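Local coordinates for periplasmic binding protein/LacI transcriptional regulator (Clostridium phytofermentans, PDB 3BRS) that probably binds a sugar in the cleft between its two lobes and passes it to a membrane transporter, as related periplasmic binding proteins do, at residues 11-16 against 141-146; 114-119 against 272-277; 122-127 against 191-196; 135-140 against 182-187; 207-212 against 218-223. All coordinates share one frame; numbering follows the deposited sequence.

Interaction 1: residues 11-16 against 141-146; sequences IPKVLD and KNSKTA
K13 and T145 meet end to end, the ammonium of the lysine against the hydroxyl of the threonine: K13 NZ lies 3.1 Å from T145 OG1. The second touch is with S143, whose CB is 3.8 Å from K13 NZ, so the end of the lysine sits over the first turn of helix 144-157. Beyond CG the K13 chain runs almost straight, and this full extension spans the distance between two backbones whose nearest CA atoms, those of K13 and S143, are 9.8 Å apart. The first torsion of T145 (chi1 53°) turns OG1 to the lysine end. Residues 11-16 follow strand 7-11 in one lobe of the periplasmic binding protein fold, whereas residues 141-146 open a helix of the other lobe, and the lysine therefore bridges the two lobes. On the helix side S143 is the N-cap: A146 N donates to S143 OG over 3.2 Å at an N-H...O angle of 157°, and the same hydroxyl is bonded to V140 O. Those two bonds hold S143 in place beside the lysine. The positive end of K13 faces the helix N-terminus, which would probably disfavour its charge electrostatically; a long, weak ion pair with D97 OD2 may partly offset this. The K13 side chain also packs on W22 of helix 20-36.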
# COMPACT_ATOMS: atom_id res chain seq x y z
N ILE A 11 -4.48 1.90 13.51
CA ILE A 11 -3.04 1.59 13.57
C ILE A 11 -2.56 1.46 12.18
O ILE A 11 -2.59 0.38 11.63
CB ILE A 11 -2.69 0.32 14.37
CG1 ILE A 11 -3.38 0.32 15.75
CG2 ILE A 11 -1.16 0.05 14.42
CD1 ILE A 11 -3.11 -0.99 16.59
N PRO A 12 -2.22 2.59 11.55
CA PRO A 12 -1.66 2.50 10.18
C PRO A 12 -0.26 1.86 10.18
O PRO A 12 0.24 1.47 11.23
CB PRO A 12 -1.61 3.93 9.70
CG PRO A 12 -2.34 4.79 10.78
CD PRO A 12 -2.29 3.97 12.05
N LYS A 13 0.35 1.63 9.01
CA LYS A 13 1.70 1.07 8.98
C LYS A 13 2.68 2.15 9.39
O LYS A 13 3.70 1.80 10.02
CB LYS A 13 2.07 0.66 7.57
CG LYS A 13 1.26 -0.57 7.07
CD LYS A 13 1.85 -0.93 5.73
CE LYS A 13 1.26 -2.20 5.15
NZ LYS A 13 1.43 -2.14 3.64
N VAL A 14 2.39 3.41 8.99
CA VAL A 14 3.05 4.64 9.47
C VAL A 14 2.08 5.83 9.47
O VAL A 14 1.12 5.86 8.71
CB VAL A 14 4.21 5.22 8.52
CG1 VAL A 14 5.48 4.38 8.50
CG2 VAL A 14 3.66 5.44 7.14
N LEU A 15 2.42 6.86 10.25
CA LEU A 15 1.81 8.18 10.13
C LEU A 15 2.85 9.14 9.58
O LEU A 15 3.43 9.88 10.32
CB LEU A 15 1.33 8.67 11.52
CG LEU A 15 0.05 8.04 12.08
CD1 LEU A 15 0.22 7.78 13.54
CD2 LEU A 15 -1.16 8.94 11.79
N ASP A 16 3.12 9.10 8.28
CA ASP A 16 4.25 9.79 7.70
C ASP A 16 3.77 11.18 7.33
O ASP A 16 4.22 12.15 7.92
CB ASP A 16 4.81 9.05 6.47
CG ASP A 16 6.01 9.78 5.80
OD1 ASP A 16 6.81 9.15 5.06
OD2 ASP A 16 6.15 10.99 6.01
N LYS A 141 8.82 -6.14 1.32
CA LYS A 141 8.62 -7.43 0.65
C LYS A 141 7.57 -8.31 1.30
O LYS A 141 6.85 -9.09 0.63
CB LYS A 141 9.96 -8.23 0.63
CG LYS A 141 9.79 -9.60 -0.05
CD LYS A 141 11.07 -10.18 -0.51
CE LYS A 141 10.72 -11.45 -1.22
NZ LYS A 141 11.68 -11.51 -2.37
N ASN A 142 7.49 -8.21 2.62
CA ASN A 142 6.58 -9.09 3.33
C ASN A 142 5.26 -8.53 3.63
O ASN A 142 4.54 -9.22 4.28
CB ASN A 142 7.13 -9.41 4.66
CG ASN A 142 7.63 -10.72 4.71
OD1 ASN A 142 6.94 -11.64 5.20
ND2 ASN A 142 8.83 -10.89 4.16
N SER A 143 4.91 -7.32 3.16
CA SER A 143 3.58 -6.83 3.42
C SER A 143 2.76 -7.40 2.37
O SER A 143 3.25 -7.52 1.33
CB SER A 143 3.48 -5.33 3.24
OG SER A 143 3.81 -5.07 1.95
N LYS A 144 1.49 -7.64 2.62
CA LYS A 144 0.62 -8.24 1.66
C LYS A 144 0.33 -7.34 0.45
O LYS A 144 0.25 -7.88 -0.73
CB LYS A 144 -0.67 -8.63 2.37
CG LYS A 144 -1.57 -9.40 1.48
CD LYS A 144 -2.57 -10.05 2.30
CE LYS A 144 -3.27 -11.07 1.45
NZ LYS A 144 -4.20 -10.30 0.61
N THR A 145 0.29 -6.02 0.64
CA THR A 145 0.09 -5.08 -0.54
C THR A 145 1.33 -5.15 -1.51
O THR A 145 1.16 -5.20 -2.73
CB THR A 145 -0.13 -3.65 -0.13
OG1 THR A 145 0.96 -3.23 0.74
CG2 THR A 145 -1.40 -3.54 0.55
N ALA A 146 2.56 -5.29 -0.99
CA ALA A 146 3.74 -5.46 -1.92
C ALA A 146 3.65 -6.75 -2.71
O ALA A 146 3.94 -6.76 -3.90
CB ALA A 146 5.10 -5.50 -1.17

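Interaction 2: residues 114-119 against 272-277; sequences IQAGIR and SGCALI
Helix 113-127 packs through R119 and A116 onto the segment leading into strand 275-278, the antiparallel edge strand of the mixed sheet. The R119 guanidinium lies with one face toward L276: L276 CB stands 3.7 Å above its plane, displaced toward the rim, while R119 NH1 is 3.9 Å from L276 CD2. Here the group serves as a flat packing surface, and R119 NH2 comes no nearer than 3.8 Å to L276 N. Bends at chi2 (144°) and chi3 (101°) carry the guanidinium aslant across the strand at L276. L276 answers with CG anti to its backbone N (chi1 175°), its CB against that face. Residues 272-274 belong to the last of the connections between the two lobes of this periplasmic binding protein fold, running from strand 269-271 of one sheet to strand 275-278 of the other. At that crossing a second, more distant apolar touch brings A116 CB to 4.4 Å from C274 SG. A116, C274 and L276 all also touch V242 of the neighbouring strand 240-243, and backbone bonds from A275 to V243 and from I277 to M241 tie residues 275-277 to that strand.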
# COMPACT_ATOMS: atom_id res chain seq x y z
N ILE A 114 -3.83 -7.05 -6.55
CA ILE A 114 -3.51 -7.95 -7.64
C ILE A 114 -3.96 -7.27 -8.89
O ILE A 114 -3.19 -7.09 -9.83
CB ILE A 114 -4.04 -9.36 -7.47
CG1 ILE A 114 -3.36 -10.03 -6.27
CG2 ILE A 114 -3.56 -10.24 -8.68
CD1 ILE A 114 -4.07 -11.28 -5.71
N GLN A 115 -5.19 -6.86 -8.97
CA GLN A 115 -5.62 -6.17 -10.20
C GLN A 115 -4.90 -4.88 -10.46
O GLN A 115 -4.62 -4.57 -11.60
CB GLN A 115 -7.13 -5.96 -10.25
CG GLN A 115 -7.93 -7.24 -10.62
CD GLN A 115 -7.81 -7.69 -12.07
OE1 GLN A 115 -7.60 -6.90 -13.01
NE2 GLN A 115 -7.95 -9.01 -12.27
N ALA A 116 -4.60 -4.09 -9.42
CA ALA A 116 -3.66 -2.96 -9.64
C ALA A 116 -2.31 -3.34 -10.35
O ALA A 116 -1.97 -2.68 -11.34
CB ALA A 116 -3.43 -2.17 -8.39
N GLY A 117 -1.54 -4.35 -9.86
CA GLY A 117 -0.32 -4.66 -10.51
C GLY A 117 -0.58 -5.25 -11.89
O GLY A 117 0.21 -5.06 -12.78
N ILE A 118 -1.62 -6.08 -12.03
CA ILE A 118 -2.04 -6.52 -13.36
C ILE A 118 -2.29 -5.37 -14.33
O ILE A 118 -1.91 -5.49 -15.54
CB ILE A 118 -3.39 -7.41 -13.30
CG1 ILE A 118 -3.15 -8.71 -12.51
CG2 ILE A 118 -3.88 -7.75 -14.71
CD1 ILE A 118 -4.32 -9.67 -12.52
N ARG A 119 -2.94 -4.27 -13.92
CA ARG A 119 -3.22 -3.25 -14.97
C ARG A 119 -1.92 -2.52 -15.29
O ARG A 119 -1.59 -2.26 -16.44
CB ARG A 119 -4.26 -2.22 -14.56
CG ARG A 119 -5.68 -2.75 -14.43
CD ARG A 119 -6.39 -2.07 -13.30
NE ARG A 119 -7.36 -0.97 -13.56
CZ ARG A 119 -7.68 -0.39 -14.74
NH1 ARG A 119 -7.13 -0.77 -15.90
NH2 ARG A 119 -8.55 0.63 -14.76
N SER A 272 -11.95 -1.12 -2.34
CA SER A 272 -11.90 0.32 -2.26
C SER A 272 -11.86 0.89 -3.66
O SER A 272 -12.25 2.05 -3.88
CB SER A 272 -10.65 0.74 -1.47
OG SER A 272 -10.66 2.13 -1.20
N GLY A 273 -11.36 0.14 -4.64
CA GLY A 273 -11.36 0.70 -6.00
C GLY A 273 -10.10 1.52 -6.30
O GLY A 273 -9.52 2.13 -5.40
N CYS A 274 -9.67 1.52 -7.57
CA CYS A 274 -8.47 2.28 -8.05
C CYS A 274 -8.67 2.63 -9.53
O CYS A 274 -9.61 2.12 -10.12
CB CYS A 274 -7.19 1.46 -7.83
SG CYS A 274 -7.22 0.05 -8.89
N ALA A 275 -7.90 3.56 -10.10
CA ALA A 275 -7.99 3.91 -11.52
C ALA A 275 -6.62 3.97 -12.19
O ALA A 275 -5.64 4.32 -11.57
CB ALA A 275 -8.75 5.22 -11.75
N LEU A 276 -6.57 3.64 -13.47
CA LEU A 276 -5.35 3.76 -14.27
C LEU A 276 -5.47 5.02 -15.18
O LEU A 276 -6.38 5.08 -16.02
CB LEU A 276 -5.18 2.55 -15.18
CG LEU A 276 -4.01 2.55 -16.18
CD1 LEU A 276 -2.69 2.36 -15.48
CD2 LEU A 276 -4.13 1.42 -17.17
N ILE A 277 -4.49 5.93 -15.02
CA ILE A 277 -4.33 7.09 -15.82
C ILE A 277 -3.02 7.02 -16.61
O ILE A 277 -2.02 6.58 -16.12
CB ILE A 277 -4.27 8.37 -14.97
CG1 ILE A 277 -4.83 8.15 -13.58
CG2 ILE A 277 -5.13 9.46 -15.68
CD1 ILE A 277 -5.11 9.45 -12.87

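Interaction 3: residues 122-127 against 191-196; sequences AVTKNL and ISVMVG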
# COMPACT_ATOMS: atom_id res chain seq x y z
N ALA A 122 0.12 -4.70 -17.63
CA ALA A 122 -0.36 -4.67 -19.03
C ALA A 122 0.09 -3.42 -19.72
O ALA A 122 0.44 -3.47 -20.89
CB ALA A 122 -1.85 -4.87 -19.17
N VAL A 123 0.12 -2.29 -19.03
CA VAL A 123 0.73 -1.07 -19.63
C VAL A 123 2.22 -1.35 -19.99
O VAL A 123 2.68 -1.00 -21.07
CB VAL A 123 0.60 0.15 -18.62
CG1 VAL A 123 1.51 1.32 -19.05
CG2 VAL A 123 -0.87 0.61 -18.48
N THR A 124 2.96 -1.98 -19.05
CA THR A 124 4.38 -2.23 -19.17
C THR A 124 4.65 -3.19 -20.32
O THR A 124 5.60 -2.99 -21.08
CB THR A 124 5.04 -2.74 -17.86
OG1 THR A 124 4.73 -1.88 -16.75
CG2 THR A 124 6.54 -2.72 -18.02
N LYS A 125 3.82 -4.22 -20.47
CA LYS A 125 3.92 -5.15 -21.64
C LYS A 125 3.83 -4.37 -22.91
O LYS A 125 4.60 -4.61 -23.82
CB LYS A 125 2.77 -6.15 -21.58
CG LYS A 125 2.86 -7.35 -22.53
CD LYS A 125 1.74 -8.27 -22.16
CE LYS A 125 1.78 -9.61 -22.88
NZ LYS A 125 0.43 -10.29 -22.75
N ASN A 126 2.92 -3.42 -23.02
CA ASN A 126 2.88 -2.67 -24.27
C ASN A 126 4.16 -1.80 -24.47
O ASN A 126 4.65 -1.66 -25.59
CB ASN A 126 1.64 -1.83 -24.30
CG ASN A 126 1.44 -1.12 -25.62
OD1 ASN A 126 1.47 -1.73 -26.70
ND2 ASN A 126 1.19 0.16 -25.54
N LEU A 127 4.72 -1.24 -23.39
CA LEU A 127 5.96 -0.43 -23.56
C LEU A 127 7.20 -1.19 -24.06
O LEU A 127 7.99 -0.68 -24.85
CB LEU A 127 6.29 0.35 -22.29
CG LEU A 127 5.25 1.36 -21.84
CD1 LEU A 127 5.62 1.82 -20.46
CD2 LEU A 127 5.14 2.51 -22.83
N ILE A 191 17.46 -1.61 -19.36
CA ILE A 191 16.14 -1.27 -18.77
C ILE A 191 15.58 0.03 -19.43
O ILE A 191 16.21 1.06 -19.43
CB ILE A 191 16.25 -1.12 -17.24
CG1 ILE A 191 16.37 -2.50 -16.52
CG2 ILE A 191 15.15 -0.27 -16.70
CD1 ILE A 191 16.89 -2.40 -15.09
N SER A 192 14.40 -0.03 -19.99
CA SER A 192 13.79 1.09 -20.66
C SER A 192 12.49 1.46 -19.92
O SER A 192 11.80 2.42 -20.33
CB SER A 192 13.38 0.62 -22.05
OG SER A 192 12.44 -0.45 -21.91
N VAL A 193 12.11 0.68 -18.90
CA VAL A 193 10.91 0.91 -18.09
C VAL A 193 11.26 0.56 -16.66
O VAL A 193 11.67 -0.57 -16.38
CB VAL A 193 9.65 0.04 -18.48
CG1 VAL A 193 8.42 0.58 -17.76
CG2 VAL A 193 9.28 0.10 -19.96
N MET A 194 11.13 1.54 -15.78
CA MET A 194 11.09 1.31 -14.36
C MET A 194 9.68 1.24 -13.74
O MET A 194 8.74 2.02 -14.08
CB MET A 194 11.96 2.38 -13.64
CG MET A 194 13.44 2.19 -13.97
SD MET A 194 14.33 0.86 -12.98
CE MET A 194 13.66 0.95 -11.37
N VAL A 195 9.49 0.26 -12.83
CA VAL A 195 8.18 0.18 -12.11
C VAL A 195 8.33 0.49 -10.64
O VAL A 195 9.13 -0.15 -9.94
CB VAL A 195 7.56 -1.21 -12.30
CG1 VAL A 195 6.16 -1.27 -11.75
CG2 VAL A 195 7.56 -1.56 -13.78
N GLY A 196 7.60 1.46 -10.11
CA GLY A 196 7.59 1.70 -8.63
C GLY A 196 6.24 1.23 -8.11
O GLY A 196 5.19 1.67 -8.59
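Apolar packing carries most of this contact, and V193 is at its middle. Its two methyls divide the work: V193 CG1 lies 3.8 Å from T124 CG2, and V193 CG2 lies 3.8 Å from L127 CB. The leucine side chain crosses V193 at about a right angle, and L127 CD1 comes to 4.1 Å from both V193 methyls. With CG1 anti to its backbone N (chi1 -169°), V193 spreads its fork across the helix: CG1 meets T124 and the end of L127, CG2 meets L127 alone, and these two residues, three apart, face the sheet together.

The one polar side-chain atom at the contact, T124 OG1, only touches V195 CG2 at van der Waals distance (4.1 Å); its hydroxyl is hydrogen-bonded instead to I120 O, one turn back in its own helix. The T124 torsion (chi1 -52°) sets OG1 beside the backbone N and leaves CG2 to meet V193.

The backbones supply the frame: helix 122-127 runs nearly antiparallel to strand 191-196 (171° between their directions), with axes 9.5 Å apart. V193 and V195 point to this helix while M194 points to the other face of the sheet, where helix 174-187 lies, as in the three-layer alpha/beta/alpha sandwich of a Rossmann-like lobe. V221 of the adjoining strand and I134 of strand 133-138 extend the same apolar surface around T124. With its hydroxyl satisfied within the helix, T124 can present a methyl to the sheet, and the interface depends on shape and burial of hydrocarbon rather than on polar bonds between helix and strand.

Interaction 4: residues 135-140 against 182-187; sequences GVISFV and VELLTK
G135 and L184 bring strand 135-138 and helix 182-187 closest, their CA atoms 6.9 Å apart, in segments whose axes lie 9.3 Å apart and run nearly antiparallel (168°). This is the helix-on-sheet layer of a Rossmann-like lobe: helix 174-187 connects strands 164-169 and 191-196, and strand 133-138 lies between those two in the sheet, so the connecting helix passes over it. A single methyl, L184 CD2, makes all the touches. It lies 4.2 Å from G135 CA, where the strand has no side chain and the leucine can settle against the backbone. The same methyl is 4.0 Å from V136 O and 3.8 Å from I137 CD1. I137 and L184 lie side by side, running opposite ways, and the ethyl arm of I137 is folded (chi2 -50°), which brings CD1 back to the leucine although CB itself does not point at the helix. M194 of strand 191-196 packs against both I137 and L184, filling in beside the pair. V136, by contrast, points to the other face of the sheet, toward L153 of helix 144-157. At the exposed side of the helix T186 OG1 donates to V182 O over 2.9 Å, tilted 34° from the carbonyl plane, while T186 N reaches that oxygen from the opposite face, 3.0 Å away.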
# COMPACT_ATOMS: atom_id res chain seq x y z
N GLY A 135 12.90 -2.68 -14.83
CA GLY A 135 13.38 -2.80 -13.45
C GLY A 135 12.25 -2.48 -12.51
O GLY A 135 11.42 -1.58 -12.77
N VAL A 136 12.22 -3.19 -11.39
CA VAL A 136 11.20 -2.90 -10.37
C VAL A 136 11.73 -2.43 -9.02
O VAL A 136 12.63 -3.04 -8.40
CB VAL A 136 10.35 -4.14 -10.08
CG1 VAL A 136 9.12 -3.86 -9.20
CG2 VAL A 136 9.92 -4.81 -11.37
N ILE A 137 11.14 -1.35 -8.55
CA ILE A 137 11.35 -0.92 -7.16
C ILE A 137 10.05 -1.21 -6.38
O ILE A 137 8.93 -0.55 -6.60
CB ILE A 137 11.71 0.57 -7.00
CG1 ILE A 137 12.91 1.00 -7.84
CG2 ILE A 137 12.02 0.85 -5.45
CD1 ILE A 137 14.19 0.02 -7.66
N SER A 138 10.22 -2.18 -5.49
CA SER A 138 9.21 -2.51 -4.50
C SER A 138 9.53 -1.85 -3.17
O SER A 138 10.53 -1.12 -3.01
CB SER A 138 9.03 -4.01 -4.34
OG SER A 138 7.77 -4.23 -3.71
N PHE A 139 8.63 -2.07 -2.23
CA PHE A 139 8.69 -1.49 -0.93
C PHE A 139 8.97 -2.59 0.14
O PHE A 139 10.13 -3.05 0.29
CB PHE A 139 7.47 -0.60 -0.64
CG PHE A 139 6.09 -1.21 -0.90
CD1 PHE A 139 5.62 -1.43 -2.22
CD2 PHE A 139 5.18 -1.35 0.14
CE1 PHE A 139 4.30 -1.94 -2.51
CE2 PHE A 139 3.84 -1.82 -0.09
CZ PHE A 139 3.37 -2.10 -1.45
N VAL A 140 7.94 -3.08 0.84
CA VAL A 140 8.23 -3.96 2.03
C VAL A 140 7.83 -5.30 1.61
O VAL A 140 6.65 -5.55 1.50
CB VAL A 140 7.48 -3.59 3.37
CG1 VAL A 140 7.85 -4.66 4.54
CG2 VAL A 140 7.95 -2.27 3.82
N VAL A 182 19.37 3.82 -8.96
CA VAL A 182 20.69 4.09 -9.50
C VAL A 182 21.39 2.77 -9.72
O VAL A 182 21.98 2.57 -10.76
CB VAL A 182 21.50 5.02 -8.55
CG1 VAL A 182 23.00 5.02 -8.96
CG2 VAL A 182 20.90 6.49 -8.63
N GLU A 183 21.34 1.85 -8.75
CA GLU A 183 22.07 0.56 -8.90
C GLU A 183 21.55 -0.25 -10.08
O GLU A 183 22.33 -0.72 -10.93
CB GLU A 183 22.01 -0.26 -7.60
CG GLU A 183 22.55 -1.69 -7.73
CD GLU A 183 22.56 -2.46 -6.40
OE1 GLU A 183 21.56 -2.35 -5.63
OE2 GLU A 183 23.57 -3.15 -6.12
N LEU A 184 20.25 -0.39 -10.20
CA LEU A 184 19.69 -1.13 -11.33
C LEU A 184 20.01 -0.50 -12.66
O LEU A 184 20.39 -1.23 -13.58
CB LEU A 184 18.15 -1.27 -11.23
CG LEU A 184 17.42 -2.39 -10.47
CD1 LEU A 184 18.07 -2.72 -9.14
CD2 LEU A 184 15.97 -1.97 -10.31
N LEU A 185 19.80 0.82 -12.83
CA LEU A 185 20.06 1.41 -14.15
C LEU A 185 21.58 1.48 -14.49
O LEU A 185 21.97 1.54 -15.66
CB LEU A 185 19.42 2.77 -14.31
CG LEU A 185 17.92 2.78 -14.28
CD1 LEU A 185 17.39 4.21 -14.24
CD2 LEU A 185 17.29 2.03 -15.44
N THR A 186 22.42 1.42 -13.48
CA THR A 186 23.84 1.20 -13.72
C THR A 186 24.16 -0.20 -14.22
O THR A 186 25.00 -0.39 -15.12
CB THR A 186 24.64 1.53 -12.49
OG1 THR A 186 24.42 2.91 -12.21
CG2 THR A 186 26.14 1.37 -12.81
N LYS A 187 23.51 -1.19 -13.62
CA LYS A 187 23.86 -2.58 -13.87
C LYS A 187 23.14 -3.15 -15.07
O LYS A 187 23.61 -4.08 -15.71
CB LYS A 187 23.58 -3.42 -12.63
CG LYS A 187 23.92 -4.87 -12.81
CD LYS A 187 24.09 -5.55 -11.45
CE LYS A 187 24.49 -7.01 -11.63
NZ LYS A 187 25.19 -7.49 -10.41

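Interaction 5: residues 207-212 against 218-223; sequences RAIKDM and VKLVCI
The packing of I209 on V218 and L220 is a buried, largely apolar contact inside a beta-alpha-beta unit, joining the last turns of helix 199-211 to the start of strand 219-224, which follows it after a short loop. I209 is the one helix residue that does the touching. Its CD1 lies 3.8 Å from V218 CG1 and 4.1 Å from L220 CB, and thus reaches over two residues that point to the same face of the sheet. The isoleucine lies at a slant to both partners, with CG1 anti to its carbonyl carbon (chi1 -81°) and CD1 carried on outward (chi2 161°). Its other branch stays near the backbone of the strand, I209 CG2 being 4.0 Å from V218 O. V218 turns CG1 toward the helix, anti to its own backbone N (chi1 175°).

M194 of the neighbouring strand 191-196 touches I209, V218 and L220 alike, so the first strand of the unit shares the packing with the second. V221, between L220 and C222, serves the other face, where it meets helix 113-127. With side chains meeting through hydrocarbon alone, the helix is held here by close fit and exclusion of water, without a directional bond to fix its position on the strand.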
# COMPACT_ATOMS: atom_id res chain seq x y z
N ARG A 207 13.21 10.61 -9.16
CA ARG A 207 14.38 11.50 -8.93
C ARG A 207 15.70 11.00 -9.52
O ARG A 207 16.45 11.76 -10.17
CB ARG A 207 14.61 11.73 -7.45
CG ARG A 207 13.40 12.27 -6.85
CD ARG A 207 13.75 13.09 -5.69
NE ARG A 207 13.76 12.33 -4.46
CZ ARG A 207 12.87 12.48 -3.48
NH1 ARG A 207 12.99 11.78 -2.37
NH2 ARG A 207 11.88 13.35 -3.60
N ALA A 208 15.97 9.73 -9.27
CA ALA A 208 17.17 9.07 -9.71
C ALA A 208 17.22 9.10 -11.23
O ALA A 208 18.24 9.51 -11.80
CB ALA A 208 17.20 7.62 -9.19
N ILE A 209 16.13 8.78 -11.87
CA ILE A 209 16.05 8.82 -13.35
C ILE A 209 16.30 10.26 -13.83
O ILE A 209 16.86 10.48 -14.89
CB ILE A 209 14.63 8.31 -13.86
CG1 ILE A 209 14.51 6.79 -13.90
CG2 ILE A 209 14.23 8.86 -15.24
CD1 ILE A 209 13.02 6.32 -13.93
N LYS A 210 15.90 11.24 -13.04
CA LYS A 210 16.08 12.68 -13.38
C LYS A 210 17.56 13.08 -13.26
O LYS A 210 18.13 13.76 -14.14
CB LYS A 210 15.29 13.52 -12.37
CG LYS A 210 14.83 14.89 -12.94
CD LYS A 210 15.00 16.00 -11.91
CE LYS A 210 14.28 17.30 -12.34
NZ LYS A 210 14.35 17.57 -13.82
N ASP A 211 18.19 12.60 -12.17
CA ASP A 211 19.57 12.94 -11.82
C ASP A 211 20.54 12.25 -12.73
O ASP A 211 21.72 12.65 -12.83
CB ASP A 211 19.90 12.56 -10.38
CG ASP A 211 19.23 13.51 -9.33
OD1 ASP A 211 19.35 13.17 -8.14
OD2 ASP A 211 18.60 14.58 -9.67
N MET A 212 20.07 11.17 -13.34
CA MET A 212 20.87 10.37 -14.25
C MET A 212 20.72 10.93 -15.64
O MET A 212 21.40 10.49 -16.53
CB MET A 212 20.46 8.87 -14.14
CG MET A 212 21.05 8.19 -12.86
SD MET A 212 20.64 6.46 -12.70
CE MET A 212 21.86 5.71 -13.76
N VAL A 218 14.47 6.19 -20.18
CA VAL A 218 13.78 5.31 -19.25
C VAL A 218 12.42 5.92 -18.85
O VAL A 218 12.35 7.01 -18.30
CB VAL A 218 14.68 4.95 -18.04
CG1 VAL A 218 13.93 4.08 -16.90
CG2 VAL A 218 16.02 4.33 -18.58
N LYS A 219 11.35 5.19 -19.17
CA LYS A 219 10.01 5.49 -18.69
C LYS A 219 9.64 4.76 -17.37
O LYS A 219 10.14 3.67 -17.07
CB LYS A 219 9.01 5.14 -19.77
CG LYS A 219 9.03 6.12 -20.98
CD LYS A 219 8.25 5.43 -22.11
CE LYS A 219 8.33 6.11 -23.46
NZ LYS A 219 8.42 5.05 -24.52
N LEU A 220 8.75 5.42 -16.65
CA LEU A 220 8.38 5.10 -15.31
C LEU A 220 6.87 4.99 -15.25
O LEU A 220 6.09 5.82 -15.78
CB LEU A 220 8.93 6.16 -14.34
CG LEU A 220 8.56 6.13 -12.85
CD1 LEU A 220 9.02 4.83 -12.11
CD2 LEU A 220 9.13 7.34 -12.13
N VAL A 221 6.45 3.90 -14.64
CA VAL A 221 5.05 3.64 -14.37
C VAL A 221 5.01 3.23 -12.90
O VAL A 221 6.03 2.75 -12.33
CB VAL A 221 4.50 2.47 -15.27
CG1 VAL A 221 4.51 2.88 -16.73
CG2 VAL A 221 5.32 1.24 -15.13
N CYS A 222 3.86 3.44 -12.25
CA CYS A 222 3.75 3.11 -10.80
C CYS A 222 2.32 2.91 -10.38
O CYS A 222 1.37 3.39 -11.03
CB CYS A 222 4.34 4.22 -9.90
SG CYS A 222 3.53 5.86 -10.29
N ILE A 223 2.21 2.25 -9.25
CA ILE A 223 1.05 2.30 -8.36
C ILE A 223 1.31 3.39 -7.30
O ILE A 223 2.37 3.40 -6.64
CB ILE A 223 0.77 0.95 -7.67
CG1 ILE A 223 0.56 -0.14 -8.74
CG2 ILE A 223 -0.44 1.08 -6.74
CD1 ILE A 223 0.68 -1.63 -8.18

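How the interactions relate
Interactions 3 to 5 lie in one lobe, and interaction 2 at the edge of its sheet, where a connection from the other lobe enters. Interactions 2 and 3 share helix 113-127 on one face (L276 CD2 to V123 CG2, 3.6 Å); interactions 4 and 5, centres about 10 Å apart, lie on the other. Strand 191-196 lies between the strands of interactions 4 and 5: V195 N probably bonds to G135 O and M194 N to K219 O, both at 2.7 Å. Interaction 1 bridges the lobes near the cleft where relatives bind sugar, its centre about 18 to 24 Å from the others; it touches interaction 4 through T145 OG1 and F139 CE2, 3.3 Å apart.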